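PDB 3U0J: type III effector HopU1 from Pseudomonas syringae pv. tomato, which probably transfers ADP-ribose from NAD+ to arginine side chains of target proteins, acting as a type III effector in plant infection. Local coordinates for residues P195-T200 with L244-E249. Numbering follows the deposited sequence.
Sequences PAFMST and LPMMSE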
loop_
_atom_site.group_PDB
_atom_site.type_symbol
_atom_site.label_atom_id
_atom_site.label_comp_id
_atom_site.label_asym_id
_atom_site.label_seq_id
_atom_site.Cartn_x
_atom_site.Cartn_y
_atom_site.Cartn_z
ATOM N N PRO A 195 -0.433 9.216 5.636
ATOM C CA PRO A 195 -0.309 9.908 4.341
ATOM C C PRO A 195 0.037 8.961 3.207
ATOM O O PRO A 195 -0.288 9.242 2.053
ATOM C CB PRO A 195 0.840 10.891 4.564
ATOM C CG PRO A 195 0.857 11.102 6.081
ATOM C CD PRO A 195 0.437 9.789 6.675
ATOM N N ALA A 196 0.688 7.845 3.515
ATOM C CA ALA A 196 1.067 6.909 2.463
ATOM C C ALA A 196 -0.042 5.887 2.213
ATOM O O ALA A 196 -1.128 6.007 2.765
ATOM C CB ALA A 196 2.373 6.236 2.801
ATOM N N PHE A 197 0.238 4.889 1.379
ATOM C CA PHE A 197 -0.718 3.830 1.067
ATOM C C PHE A 197 -0.692 2.782 2.162
ATOM O O PHE A 197 0.249 1.995 2.208
ATOM C CB PHE A 197 -0.301 3.145 -0.245
ATOM C CG PHE A 197 -0.365 4.037 -1.438
ATOM C CD1 PHE A 197 -1.552 4.222 -2.114
ATOM C CD2 PHE A 197 0.746 4.710 -1.866
ATOM C CE1 PHE A 197 -1.626 5.067 -3.202
ATOM C CE2 PHE A 197 0.683 5.560 -2.946
ATOM C CZ PHE A 197 -0.504 5.733 -3.622
ATOM N N MET A 198 -1.697 2.737 3.032
ATOM C CA MET A 198 -1.690 1.736 4.097
ATOM C C MET A 198 -1.923 0.327 3.584
ATOM O O MET A 198 -2.775 0.076 2.717
ATOM C CB MET A 198 -2.686 2.034 5.205
ATOM C CG MET A 198 -2.276 1.350 6.512
ATOM S SD MET A 198 -3.498 1.433 7.817
ATOM C CE MET A 198 -3.345 3.129 8.320
ATOM N N SER A 199 -1.146 -0.597 4.123
ATOM C CA SER A 199 -1.214 -1.978 3.698
ATOM C C SER A 199 -1.660 -2.796 4.879
ATOM O O SER A 199 -1.133 -2.647 5.979
ATOM C CB SER A 199 0.158 -2.445 3.227
ATOM O OG SER A 199 0.143 -3.831 2.968
ATOM N N THR A 200 -2.637 -3.656 4.665
ATOM C CA THR A 200 -3.236 -4.384 5.772
ATOM C C THR A 200 -3.525 -5.812 5.334
ATOM O O THR A 200 -3.475 -6.114 4.142
ATOM C CB THR A 200 -4.555 -3.708 6.226
ATOM O OG1 THR A 200 -5.583 -3.935 5.244
ATOM C CG2 THR A 200 -4.356 -2.194 6.433
ATOM N N LEU A 244 -5.141 0.837 1.289
ATOM C CA LEU A 244 -5.955 2.057 1.360
ATOM C C LEU A 244 -5.368 3.161 0.509
ATOM O O LEU A 244 -4.165 3.220 0.334
ATOM C CB LEU A 244 -6.057 2.575 2.793
ATOM C CG LEU A 244 -6.928 1.816 3.796
ATOM C CD1 LEU A 244 -8.056 1.157 3.069
ATOM C CD2 LEU A 244 -6.116 0.764 4.477
ATOM N N PRO A 245 -6.212 4.062 -0.006
ATOM C CA PRO A 245 -5.728 5.236 -0.745
ATOM C C PRO A 245 -4.919 6.170 0.155
ATOM O O PRO A 245 -5.121 6.137 1.363
ATOM C CB PRO A 245 -7.022 5.949 -1.157
ATOM C CG PRO A 245 -8.109 4.935 -1.012
ATOM C CD PRO A 245 -7.682 4.041 0.100
ATOM N N MET A 246 -4.044 6.995 -0.424
ATOM C CA MET A 246 -3.327 8.040 0.318
ATOM C C MET A 246 -4.241 8.768 1.318
ATOM O O MET A 246 -5.441 8.923 1.075
ATOM C CB MET A 246 -2.741 9.079 -0.648
ATOM C CG MET A 246 -1.660 8.588 -1.586
ATOM S SD MET A 246 -1.279 9.860 -2.812
ATOM C CE MET A 246 -2.832 10.726 -2.926
ATOM N N MET A 247 -3.668 9.229 2.431
ATOM C CA MET A 247 -4.398 10.052 3.401
ATOM C C MET A 247 -5.625 9.383 4.010
ATOM O O MET A 247 -6.666 10.025 4.193
ATOM C CB MET A 247 -4.798 11.403 2.802
ATOM C CG MET A 247 -3.687 12.442 2.888
ATOM S SD MET A 247 -3.095 12.746 4.564
ATOM C CE MET A 247 -1.424 13.234 4.214
ATOM N N SER A 248 -5.498 8.100 4.330
ATOM C CA SER A 248 -6.539 7.409 5.070
ATOM C C SER A 248 -6.537 7.867 6.521
ATOM O O SER A 248 -5.481 8.124 7.114
ATOM C CB SER A 248 -6.332 5.908 5.004
ATOM O OG SER A 248 -5.159 5.570 5.703
ATOM N N GLU A 249 -7.728 7.953 7.093
ATOM C CA GLU A 249 -7.923 8.597 8.380
ATOM C C GLU A 249 -8.691 7.670 9.317
ATOM O O GLU A 249 -9.697 7.079 8.904
ATOM C CB GLU A 249 -8.724 9.875 8.136
ATOM C CG GLU A 249 -8.330 11.043 9.000
ATOM C CD GLU A 249 -8.492 12.385 8.300
ATOM O OE1 GLU A 249 -8.436 12.446 7.042
ATOM O OE2 GLU A 249 -8.656 13.386 9.031
HETATM O O HOH W 1 -3.487 4.808 3.266
#
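The oxygen of water 1 is gripped from four directions, two from each segment. The amide of Met198 donates to it at 2.7 Å from N. Two carbonyl oxygens lie in donating range of the water, Ala196 O at 2.7 Å and Pro245 O at 2.8 Å, though its two protons must be shared among more acceptors than these. The fourth partner is Ser248 OG, 3.1 Å from the water oxygen; the hydroxyl sits in the crowded position between its backbone N and carbonyl carbon. Leu244 N reaches Met198 O directly at 2.9 Å, fairly straight (160° at the hydrogen) and in the carbonyl plane; Met247 N to Pro195 O, at 3.4 Å, is weak.

Each segment leads from one sheet to the other: 192-194 pairs with 248-257 in one, 199-201 with 241-243 in the other, so two antiparallel connections between the sheets lie side by side in the ADP-ribosyltransferase fold. Ser199 and Thr200 open a Ser-Thr-Thr sequence that probably corresponds to the Ser-Thr-Ser motif of R-S-E ADP-ribosyltransferases, with Arg170 and Glu241 as the likely R and E; the weak bond from Ser199 OG to Glu241 OE2 is consistent with this.

Phe197 and Met246 run side by side, each with CG anti to its carbonyl carbon (chi1 -65° in Phe197). With these torsions Met246 CG sits over one ring face, 4.0 Å from the Phe197 centroid and 24° off its normal, a CH-pi contact, while SD lies obliquely in a looser Met-aromatic one. Leu244 O approaches the ring edge. Met247, bent at chi2, crosses Pro195 obliquely, its CE against CB and CG of that ring. Leu244 CD2 packs on Met198 CB at 3.7 Å and also meets Thr200 CG2.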